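Local structure of pectinesterase (Sitophilus oryzae, 4PMH) at residues P33-S38 / Q160-S165; T65-K70 / T85-T90; C239-K244 / Y270-T275; K315-D320 / Y359-N364. The protein catalyses the hydrolysis of methyl esters in pectin, releasing methanol and polygalacturonate, and probably serves in the digestion of plant cell walls. All blocks are in the same frame, centred on the assembly; numbering follows the deposited sequence.

Overall arrangement
The four contacts lie along the right-handed parallel beta-helix of the pectinesterase fold, two toward the N-terminal end and two toward the C-terminal end. Contacts 1 and 2 have centres about 11 Å apart. They share the long parallel sheet, with consecutive strands 67-71, 89-93 and 160-162, and contact 2 falls within the chain that contact 1 spans. Contacts 3 and 4 follow in the chain. Their centres are about 10 Å apart, and they share the second parallel sheet through strands 240-243, 273-276 and 318-319. Contacts 2 and 4 are farthest apart, about 36 Å between centres. Parallel pairing recurs in contacts 2, 3 and 4, while contact 1 packs a loop on a strand.

Contact 1: residues P33-S38 / Q160-S165; sequences PSISTS and QIVNLS
Ile35 lies over the side chains of Gln160 and Val162, and hydrocarbon makes most of this contact. Its CB points toward the strand and splits into two branches. CG2, anti to the backbone N (chi1 of CG1 -70°), packs 3.5 Å from Val162 CG2. The other branch starts at CG1, which meets the Gln160 amide at CD, 4.0 Å away. Ile35 slides past both partners in the opposite direction. An alanine at Ile35 would probably open a gap beside Val162 CG2 and take away the CG1 packing on Gln160 CD. Thr37 adds a second apolar touch, its CG2 meeting Val162 CG1 tip to tip at 4.0 Å. Thr37 is the centre of an inverse gamma turn, and its side chain also touches Tyr92 on strand 89-93.

Gln160 is extended beyond CG (chi2 -180°). Its NE2 comes within 4.0 Å of Pro33 CG. The polar end is satisfied mainly elsewhere: OE1 bonds to Thr90 OG1, and NE2 to Gln189 OE1. Gln189 NE2 in turn holds Pro33 O. A water completes the link between the segments. It donates to Gln160 OE1 at 2.7 Å and accepts from Ser36 N at 3.0 Å.

The loop before strand 42-44 therefore lies against the outside of the parallel beta-helix. It is held by apolar branches and a water rather than by strand pairing. The chemistry implies a double use of Gln160: its buried amide is tied to the neighbouring strands, while the bridging water extends that polar network to the loop backbone.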
# COMPACT_ATOMS: atom_id res chain seq x y z
N PRO A 33 -0.82 4.97 18.62
CA PRO A 33 -0.06 5.95 19.39
C PRO A 33 0.43 7.11 18.54
O PRO A 33 0.64 6.95 17.33
CB PRO A 33 1.08 5.14 20.00
CG PRO A 33 1.10 3.82 19.30
CD PRO A 33 -0.21 3.63 18.62
N SER A 34 0.57 8.28 19.16
CA SER A 34 1.19 9.45 18.51
C SER A 34 2.56 9.06 18.01
O SER A 34 3.27 8.35 18.70
CB SER A 34 1.40 10.56 19.53
OG SER A 34 2.32 10.11 20.54
N ILE A 35 2.95 9.52 16.83
CA ILE A 35 4.31 9.31 16.39
C ILE A 35 5.09 10.42 17.04
O ILE A 35 4.69 11.59 17.00
CB ILE A 35 4.49 9.32 14.86
CG1 ILE A 35 3.85 8.08 14.24
CG2 ILE A 35 5.96 9.31 14.49
CD1 ILE A 35 2.34 8.07 14.31
N SER A 36 6.17 10.06 17.70
CA SER A 36 6.97 11.01 18.43
C SER A 36 8.39 10.50 18.35
O SER A 36 8.85 9.77 19.24
CB SER A 36 6.48 11.13 19.88
OG SER A 36 7.21 12.13 20.59
N THR A 37 9.07 10.86 17.26
CA THR A 37 10.47 10.53 17.02
C THR A 37 11.37 11.35 17.95
O THR A 37 12.05 12.29 17.53
CB THR A 37 10.85 10.76 15.54
OG1 THR A 37 10.55 12.10 15.15
CG2 THR A 37 10.08 9.82 14.62
N SER A 38 11.37 10.98 19.23
CA SER A 38 11.93 11.83 20.29
C SER A 38 13.32 11.39 20.73
O SER A 38 13.84 11.88 21.75
CB SER A 38 11.01 11.80 21.50
OG SER A 38 11.52 12.63 22.53
N GLN A 160 6.28 1.67 13.17
CA GLN A 160 6.06 3.01 12.69
C GLN A 160 7.16 3.34 11.65
O GLN A 160 8.36 3.11 11.90
CB GLN A 160 6.11 4.02 13.86
CG GLN A 160 5.04 3.78 14.93
CD GLN A 160 5.11 4.79 16.06
OE1 GLN A 160 6.14 5.45 16.27
NE2 GLN A 160 4.03 4.90 16.82
N ILE A 161 6.75 3.85 10.48
CA ILE A 161 7.68 4.26 9.43
C ILE A 161 7.43 5.74 9.21
O ILE A 161 6.31 6.14 8.93
CB ILE A 161 7.44 3.49 8.10
CG1 ILE A 161 7.65 1.99 8.28
CG2 ILE A 161 8.39 4.00 7.03
CD1 ILE A 161 7.25 1.18 7.04
N VAL A 162 8.47 6.56 9.36
CA VAL A 162 8.28 8.01 9.48
C VAL A 162 9.34 8.76 8.71
O VAL A 162 10.51 8.38 8.74
CB VAL A 162 8.38 8.43 10.96
CG1 VAL A 162 8.08 9.92 11.14
CG2 VAL A 162 7.47 7.56 11.81
N ASN A 163 8.95 9.84 8.02
CA ASN A 163 9.89 10.79 7.45
C ASN A 163 10.98 10.14 6.57
O ASN A 163 12.16 10.36 6.74
CB ASN A 163 10.54 11.62 8.58
CG ASN A 163 11.28 12.84 8.05
OD1 ASN A 163 10.87 13.45 7.07
ND2 ASN A 163 12.37 13.21 8.71
N LEU A 164 10.58 9.36 5.59
CA LEU A 164 11.56 8.79 4.71
C LEU A 164 10.89 8.36 3.42
O LEU A 164 9.65 8.35 3.31
CB LEU A 164 12.29 7.62 5.40
CG LEU A 164 11.45 6.48 5.98
CD1 LEU A 164 10.93 5.57 4.87
CD2 LEU A 164 12.24 5.67 6.99
N SER A 165 11.71 8.03 2.44
CA SER A 165 11.24 7.67 1.11
C SER A 165 11.64 6.23 0.81
O SER A 165 12.80 5.83 0.99
CB SER A 165 11.87 8.61 0.07
OG SER A 165 11.50 9.97 0.26
O HOH W 1 6.57 7.14 18.31

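Contact 2: residues T65-K70 / T85-T90; sequences TRKYIK and TKVPLT
Arg66 and Thr90 meet where two parallel strands begin to pair. Arg66 NH1 donates to Thr90 OG1 at 3.0 Å, a bent bond with an N-H...O angle of 139°. The hydroxyl lies 27° out of the guanidinium plane. Leu89 O lies 3.0 Å from Arg66 NH1, near that plane. The chain bends at chi3 (-69°), which sets NE; the guanidinium then lies with one face against Pro88 CB, 3.7 Å above its centre. Beyond the segments, NH2 donates to Ala158 O, and Thr90 OG1 has Gln160 as its stronger partner. An alanine at Arg66 would probably leave Ala158 O without this donor, cost Thr90 OG1 one of its partners and remove the guanidinium that packs on Pro88 CB.

The backbone groups pair in an alternating ladder. Lys67 N donates to Pro88 O at 2.8 Å, and Thr90 N donates back to Lys67 O at 2.9 Å. Ile69 N then reaches Thr90 O at 2.8 Å, nearly straight. Tyr68 N faces the other way and is taken by Asp41 OD2.

Tyr68 and Thr90 lie side by side on the same face of the sheet, with Tyr68 CD2 3.5 Å from Thr90 CB. On the opposite face, Ile69 and Leu89 both touch Ala58 of helix 51-61. Parallel pairing of strands from successive coils, as here, is how a parallel beta-helix is built.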
# COMPACT_ATOMS: atom_id res chain seq x y z
N THR A 65 9.70 -2.23 25.07
CA THR A 65 9.79 -0.79 24.91
C THR A 65 10.06 -0.48 23.45
O THR A 65 10.91 -1.11 22.80
CB THR A 65 10.87 -0.18 25.82
OG1 THR A 65 10.36 -0.12 27.16
CG2 THR A 65 11.22 1.23 25.39
N ARG A 66 9.33 0.50 22.95
CA ARG A 66 9.46 0.93 21.56
C ARG A 66 10.88 1.45 21.35
O ARG A 66 11.39 2.25 22.13
CB ARG A 66 8.42 2.02 21.23
CG ARG A 66 8.54 2.63 19.83
CD ARG A 66 7.33 3.46 19.44
NE ARG A 66 6.13 2.65 19.24
CZ ARG A 66 5.91 1.88 18.17
NH1 ARG A 66 6.81 1.79 17.17
NH2 ARG A 66 4.80 1.16 18.11
N LYS A 67 11.53 0.94 20.31
CA LYS A 67 12.89 1.33 19.95
C LYS A 67 12.88 2.18 18.69
O LYS A 67 12.08 1.94 17.77
CB LYS A 67 13.76 0.09 19.73
CG LYS A 67 14.01 -0.74 20.98
CD LYS A 67 14.95 -0.00 21.91
CE LYS A 67 14.92 -0.58 23.31
NZ LYS A 67 15.79 0.24 24.18
N TYR A 68 13.77 3.17 18.66
CA TYR A 68 13.81 4.19 17.63
C TYR A 68 15.09 4.06 16.81
O TYR A 68 16.20 4.19 17.33
CB TYR A 68 13.73 5.57 18.25
CG TYR A 68 12.36 5.83 18.86
CD1 TYR A 68 12.07 5.44 20.17
CD2 TYR A 68 11.36 6.45 18.12
CE1 TYR A 68 10.81 5.67 20.71
CE2 TYR A 68 10.10 6.69 18.66
CZ TYR A 68 9.83 6.30 19.95
OH TYR A 68 8.58 6.53 20.49
N ILE A 69 14.89 3.78 15.53
CA ILE A 69 15.97 3.63 14.59
C ILE A 69 15.96 4.85 13.70
O ILE A 69 15.04 5.02 12.89
CB ILE A 69 15.81 2.38 13.72
CG1 ILE A 69 15.98 1.14 14.59
CG2 ILE A 69 16.83 2.39 12.58
CD1 ILE A 69 15.37 -0.12 14.05
N LYS A 70 16.99 5.69 13.84
CA LYS A 70 17.15 6.86 13.00
C LYS A 70 18.04 6.55 11.80
O LYS A 70 19.13 6.01 11.97
CB LYS A 70 17.77 7.98 13.80
CG LYS A 70 17.95 9.24 12.99
CD LYS A 70 18.29 10.42 13.89
CE LYS A 70 19.72 10.34 14.38
NZ LYS A 70 20.15 11.66 14.92
N THR A 85 8.28 -9.92 15.38
CA THR A 85 8.94 -9.67 16.65
C THR A 85 7.95 -8.95 17.56
O THR A 85 7.03 -8.33 17.07
CB THR A 85 10.21 -8.79 16.50
OG1 THR A 85 10.71 -8.42 17.78
CG2 THR A 85 9.92 -7.49 15.72
N LYS A 86 8.15 -9.04 18.86
CA LYS A 86 7.31 -8.32 19.83
C LYS A 86 7.92 -6.98 20.19
O LYS A 86 7.32 -6.22 20.96
CB LYS A 86 7.13 -9.13 21.13
CG LYS A 86 6.74 -10.59 20.97
CD LYS A 86 5.46 -10.76 20.17
CE LYS A 86 4.83 -12.13 20.41
NZ LYS A 86 4.02 -12.16 21.67
N VAL A 87 9.11 -6.68 19.66
CA VAL A 87 9.71 -5.35 19.87
C VAL A 87 9.01 -4.30 18.99
O VAL A 87 9.07 -4.41 17.74
CB VAL A 87 11.21 -5.32 19.53
CG1 VAL A 87 11.77 -3.94 19.82
CG2 VAL A 87 11.98 -6.38 20.32
N PRO A 88 8.39 -3.26 19.61
CA PRO A 88 7.83 -2.18 18.78
C PRO A 88 8.94 -1.31 18.20
O PRO A 88 9.79 -0.81 18.94
CB PRO A 88 6.93 -1.38 19.77
CG PRO A 88 6.92 -2.19 21.03
CD PRO A 88 8.20 -2.96 21.03
N LEU A 89 8.92 -1.10 16.89
CA LEU A 89 9.96 -0.36 16.20
C LEU A 89 9.42 0.87 15.48
O LEU A 89 8.38 0.83 14.81
CB LEU A 89 10.62 -1.28 15.18
CG LEU A 89 11.21 -2.62 15.65
CD1 LEU A 89 11.74 -3.39 14.43
CD2 LEU A 89 12.33 -2.43 16.63
N THR A 90 10.15 1.98 15.63
CA THR A 90 9.93 3.19 14.85
C THR A 90 11.20 3.41 14.02
O THR A 90 12.29 3.50 14.57
CB THR A 90 9.68 4.39 15.78
OG1 THR A 90 8.49 4.15 16.51
CG2 THR A 90 9.55 5.68 15.00

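Contact 3: residues C239-K244 / Y270-T275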
# COMPACT_ATOMS: atom_id res chain seq x y z
N CYS A 239 -3.38 12.12 2.61
CA CYS A 239 -2.36 11.52 1.77
C CYS A 239 -2.52 12.04 0.36
O CYS A 239 -3.54 12.63 0.04
CB CYS A 239 -2.49 10.00 1.79
SG CYS A 239 -1.91 9.21 3.30
N THR A 240 -1.50 11.85 -0.47
CA THR A 240 -1.56 12.20 -1.87
C THR A 240 -1.21 10.98 -2.69
O THR A 240 -0.19 10.33 -2.42
CB THR A 240 -0.60 13.36 -2.22
OG1 THR A 240 -1.00 14.55 -1.52
CG2 THR A 240 -0.62 13.67 -3.71
N PHE A 241 -2.05 10.67 -3.68
CA PHE A 241 -1.83 9.56 -4.59
C PHE A 241 -1.60 10.14 -5.99
O PHE A 241 -2.47 10.87 -6.51
CB PHE A 241 -3.06 8.63 -4.62
CG PHE A 241 -3.44 8.07 -3.28
CD1 PHE A 241 -4.26 8.78 -2.42
CD2 PHE A 241 -2.97 6.82 -2.87
CE1 PHE A 241 -4.61 8.27 -1.17
CE2 PHE A 241 -3.29 6.31 -1.62
CZ PHE A 241 -4.11 7.04 -0.77
N TYR A 242 -0.45 9.83 -6.58
CA TYR A 242 -0.01 10.50 -7.81
C TYR A 242 0.19 9.48 -8.92
O TYR A 242 1.04 8.60 -8.82
CB TYR A 242 1.29 11.26 -7.54
CG TYR A 242 1.67 12.23 -8.63
CD1 TYR A 242 2.29 11.78 -9.78
CD2 TYR A 242 1.38 13.59 -8.52
CE1 TYR A 242 2.62 12.65 -10.79
CE2 TYR A 242 1.70 14.48 -9.53
CZ TYR A 242 2.32 14.00 -10.67
OH TYR A 242 2.68 14.84 -11.70
N VAL A 243 -0.60 9.62 -9.97
CA VAL A 243 -0.55 8.71 -11.10
C VAL A 243 0.49 9.23 -12.08
O VAL A 243 0.32 10.27 -12.67
CB VAL A 243 -1.89 8.63 -11.83
CG1 VAL A 243 -1.84 7.58 -12.93
CG2 VAL A 243 -2.99 8.29 -10.84
N LYS A 244 1.56 8.47 -12.22
CA LYS A 244 2.67 8.87 -13.05
C LYS A 244 2.40 8.54 -14.50
O LYS A 244 1.69 7.60 -14.81
CB LYS A 244 3.95 8.15 -12.62
CG LYS A 244 4.59 8.72 -11.36
CD LYS A 244 6.06 8.32 -11.23
CE LYS A 244 6.96 9.04 -12.22
NZ LYS A 244 7.35 10.43 -11.84
N TYR A 270 -9.42 9.25 3.03
CA TYR A 270 -10.12 10.35 3.70
C TYR A 270 -9.27 11.64 3.73
O TYR A 270 -8.10 11.60 4.09
CB TYR A 270 -10.43 9.92 5.11
CG TYR A 270 -11.12 10.92 6.00
CD1 TYR A 270 -12.37 11.41 5.69
CD2 TYR A 270 -10.55 11.30 7.22
CE1 TYR A 270 -13.02 12.30 6.53
CE2 TYR A 270 -11.20 12.19 8.07
CZ TYR A 270 -12.43 12.69 7.71
OH TYR A 270 -13.08 13.59 8.53
N LYS A 271 -9.88 12.77 3.36
CA LYS A 271 -9.22 14.06 3.31
C LYS A 271 -7.90 13.97 2.54
O LYS A 271 -6.90 14.55 2.93
CB LYS A 271 -8.97 14.60 4.72
CG LYS A 271 -10.21 14.71 5.58
CD LYS A 271 -11.14 15.78 5.07
CE LYS A 271 -12.05 16.28 6.18
NZ LYS A 271 -13.22 17.00 5.63
N SER A 272 -7.92 13.24 1.44
CA SER A 272 -6.72 13.00 0.64
C SER A 272 -6.87 13.63 -0.76
O SER A 272 -7.90 14.25 -1.07
CB SER A 272 -6.46 11.48 0.57
OG SER A 272 -5.95 11.00 1.83
N THR A 273 -5.81 13.51 -1.57
CA THR A 273 -5.80 14.03 -2.90
C THR A 273 -5.41 12.92 -3.85
O THR A 273 -4.44 12.17 -3.60
CB THR A 273 -4.77 15.17 -3.01
OG1 THR A 273 -5.18 16.25 -2.15
CG2 THR A 273 -4.65 15.68 -4.44
N ILE A 274 -6.17 12.79 -4.92
CA ILE A 274 -5.85 11.86 -5.99
C ILE A 274 -5.57 12.65 -7.28
O ILE A 274 -6.44 13.31 -7.84
CB ILE A 274 -7.01 10.87 -6.21
CG1 ILE A 274 -7.25 10.05 -4.94
CG2 ILE A 274 -6.70 10.01 -7.41
CD1 ILE A 274 -8.42 9.11 -5.00
N THR A 275 -4.34 12.55 -7.76
CA THR A 275 -3.90 13.40 -8.84
C THR A 275 -2.87 12.66 -9.69
O THR A 275 -2.69 11.44 -9.56
CB THR A 275 -3.33 14.71 -8.25
OG1 THR A 275 -3.12 15.66 -9.30
CG2 THR A 275 -2.03 14.48 -7.51
O HOH W 2 -3.72 15.92 0.27
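Cys239 and Ser272 open a parallel ladder that runs on to Val243 and Thr275. Cys239 N donates to Ser272 OG at 2.9 Å, so a side-chain hydroxyl takes the place of a backbone acceptor. Four backbone bonds follow. Thr273 N binds Cys239 O, Phe241 N binds Thr273 O, Thr275 N binds Phe241 O at 2.8 Å, and Val243 N binds Thr275 O. The axes of strands 240-243 and 273-275 are 4.8 Å apart and only 7° from parallel.

On one face Thr240 and Thr273 lie side by side, pointing the same way. Tyr242 CD2 meets Thr275 CG2 at 3.7 Å. That methyl sits between the backbone N and the carbonyl carbon, which leaves OG1 anti to the N (chi1 -169°). On the other face Phe241 CD1 touches Ile274 CG1 at 4.1 Å, and the ring edge lies against Ser272 CB.

A second shell surrounds these groups. Ser272 OG donates to Tyr270 O at 3.2 Å from above the carbonyl plane, which is consistent with a hydroxyl turned to receive Cys239 N. Water 2 bonds to Thr273 OG1 at 2.8 Å and weakly to Cys239 O. Farther out, Tyr242 OH bonds to Asp277 OD1, and Thr275 OG1 to Asp320 OD2. Phe241 makes edge-to-face stacks with Phe236 and Phe255 inside the coil.

Val243 lies about 11 Å from Asp226, the probable nucleophile, measured between side chains. Residues stacked in register, with Phe241 and Ile274 on the inner face and Thr240, Tyr242, Thr273 and Thr275 on the other, characterise the right-handed parallel beta-helix of pectinesterases.

Contact 4: residues K315-D320 / Y359-N364; sequences KESTID and YNNSGN
The segments Lys315-Asp320 and Tyr359-Asn364 run nearly parallel, with end-to-end directions 9° apart, but their backbones pair with an interruption at Glu316 and Asn360. Glu316 N donates to Tyr359 O at 2.9 Å. Farther on, Ser362 N binds Ser317 O, and Ile319 N binds Ser362 O at 2.8 Å.

Between these backbone bonds a side chain steps in. Asn361 OD1 accepts from Ser317 N at 2.9 Å, the donor tilted 19° from the carbonyl plane. Asn361 ND2 bonds to Ile314 O and Glu358 OE2, and Ile319 CD1 packs against it at 3.7 Å.

Lys315 runs extended beside the Tyr359 ring, pointing the same way, with CE 3.6 Å from CD2. Its NZ goes on to Phe21 O. Glu316 also lies alongside the Tyr359 ring, pointing the same way, with OE2 near CE2. Asn360 ND2 donates to Glu316 OE2 at 3.1 Å, reaching it from above the carboxylate plane. The Glu316 carboxylate and Asn360 amide planes are 83° apart. Glu316 OE1 forms a salt bridge with Lys271.

A CB at Gly363 would run into Ile319 O, and the backbone conformation there would also press it against Ser362 O. In chemical terms, the C-terminal segment pairs alongside 315-320 with mixed backbone and side-chain bonding. Asn361 supplies the acceptor that the interrupted backbone lacks, and Glu316 divides its carboxylate between Lys271 on one oxygen and Asn360 on the other, which would probably steady its negative charge.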
# COMPACT_ATOMS: atom_id res chain seq x y z
N LYS A 315 -13.64 9.14 0.63
CA LYS A 315 -14.53 10.08 1.31
C LYS A 315 -13.88 11.45 1.52
O LYS A 315 -12.74 11.53 1.98
CB LYS A 315 -14.87 9.52 2.69
CG LYS A 315 -15.74 10.41 3.57
CD LYS A 315 -16.33 9.57 4.69
CE LYS A 315 -17.18 10.39 5.65
NZ LYS A 315 -17.66 9.54 6.76
N GLU A 316 -14.61 12.53 1.21
CA GLU A 316 -14.15 13.90 1.48
C GLU A 316 -12.73 14.16 1.00
O GLU A 316 -11.91 14.76 1.68
CB GLU A 316 -14.41 14.25 2.95
CG GLU A 316 -15.91 14.18 3.20
CD GLU A 316 -16.35 14.47 4.61
OE1 GLU A 316 -15.49 14.76 5.45
OE2 GLU A 316 -17.58 14.42 4.85
N SER A 317 -12.46 13.66 -0.20
CA SER A 317 -11.17 13.80 -0.82
C SER A 317 -11.27 14.63 -2.10
O SER A 317 -12.36 14.80 -2.67
CB SER A 317 -10.58 12.42 -1.10
OG SER A 317 -10.23 11.78 0.11
N THR A 318 -10.12 15.13 -2.53
CA THR A 318 -9.99 15.85 -3.77
C THR A 318 -9.59 14.87 -4.88
O THR A 318 -8.58 14.19 -4.78
CB THR A 318 -8.93 16.94 -3.62
OG1 THR A 318 -9.37 17.91 -2.65
CG2 THR A 318 -8.68 17.64 -4.95
N ILE A 319 -10.37 14.80 -5.94
CA ILE A 319 -10.05 13.93 -7.07
C ILE A 319 -9.84 14.83 -8.27
O ILE A 319 -10.76 15.54 -8.69
CB ILE A 319 -11.17 12.92 -7.34
CG1 ILE A 319 -11.49 12.12 -6.06
CG2 ILE A 319 -10.79 11.99 -8.47
CD1 ILE A 319 -12.59 11.09 -6.22
N ASP A 320 -8.63 14.83 -8.84
CA ASP A 320 -8.38 15.73 -9.97
C ASP A 320 -8.93 15.12 -11.26
O ASP A 320 -9.32 13.96 -11.28
CB ASP A 320 -6.91 16.12 -10.08
CG ASP A 320 -6.48 17.08 -8.97
OD1 ASP A 320 -7.31 17.80 -8.40
OD2 ASP A 320 -5.30 17.12 -8.62
N TYR A 359 -18.00 9.20 -1.02
CA TYR A 359 -18.91 10.10 -0.32
C TYR A 359 -18.28 11.48 -0.26
O TYR A 359 -17.20 11.63 0.30
CB TYR A 359 -19.15 9.63 1.12
CG TYR A 359 -20.01 10.59 1.93
CD1 TYR A 359 -21.35 10.77 1.63
CD2 TYR A 359 -19.49 11.31 3.01
CE1 TYR A 359 -22.15 11.64 2.35
CE2 TYR A 359 -20.29 12.19 3.74
CZ TYR A 359 -21.61 12.35 3.40
OH TYR A 359 -22.44 13.22 4.11
N ASN A 360 -18.96 12.48 -0.81
CA ASN A 360 -18.61 13.88 -0.57
C ASN A 360 -17.21 14.27 -1.01
O ASN A 360 -16.50 15.00 -0.31
CB ASN A 360 -18.81 14.18 0.92
CG ASN A 360 -19.00 15.64 1.21
OD1 ASN A 360 -19.33 16.43 0.32
ND2 ASN A 360 -18.82 16.03 2.47
N ASN A 361 -16.80 13.77 -2.17
CA ASN A 361 -15.54 14.16 -2.76
C ASN A 361 -15.72 15.44 -3.58
O ASN A 361 -16.85 15.87 -3.86
CB ASN A 361 -14.99 13.03 -3.63
CG ASN A 361 -14.68 11.78 -2.83
OD1 ASN A 361 -14.19 11.86 -1.70
ND2 ASN A 361 -15.01 10.60 -3.41
N SER A 362 -14.62 16.09 -3.91
CA SER A 362 -14.67 17.29 -4.70
C SER A 362 -13.51 17.31 -5.65
O SER A 362 -12.72 16.36 -5.68
CB SER A 362 -14.67 18.53 -3.80
OG SER A 362 -13.56 18.51 -2.94
N GLY A 363 -13.43 18.39 -6.44
CA GLY A 363 -12.41 18.54 -7.48
C GLY A 363 -12.95 18.16 -8.83
O GLY A 363 -14.09 17.70 -8.97
N ASN A 364 -12.12 18.31 -9.86
CA ASN A 364 -12.58 18.13 -11.23
C ASN A 364 -12.97 16.70 -11.55
O ASN A 364 -13.73 16.47 -12.48
CB ASN A 364 -11.53 18.64 -12.23
CG ASN A 364 -11.24 20.12 -12.08
OD1 ASN A 364 -12.08 20.90 -11.60
ND2 ASN A 364 -10.06 20.52 -12.52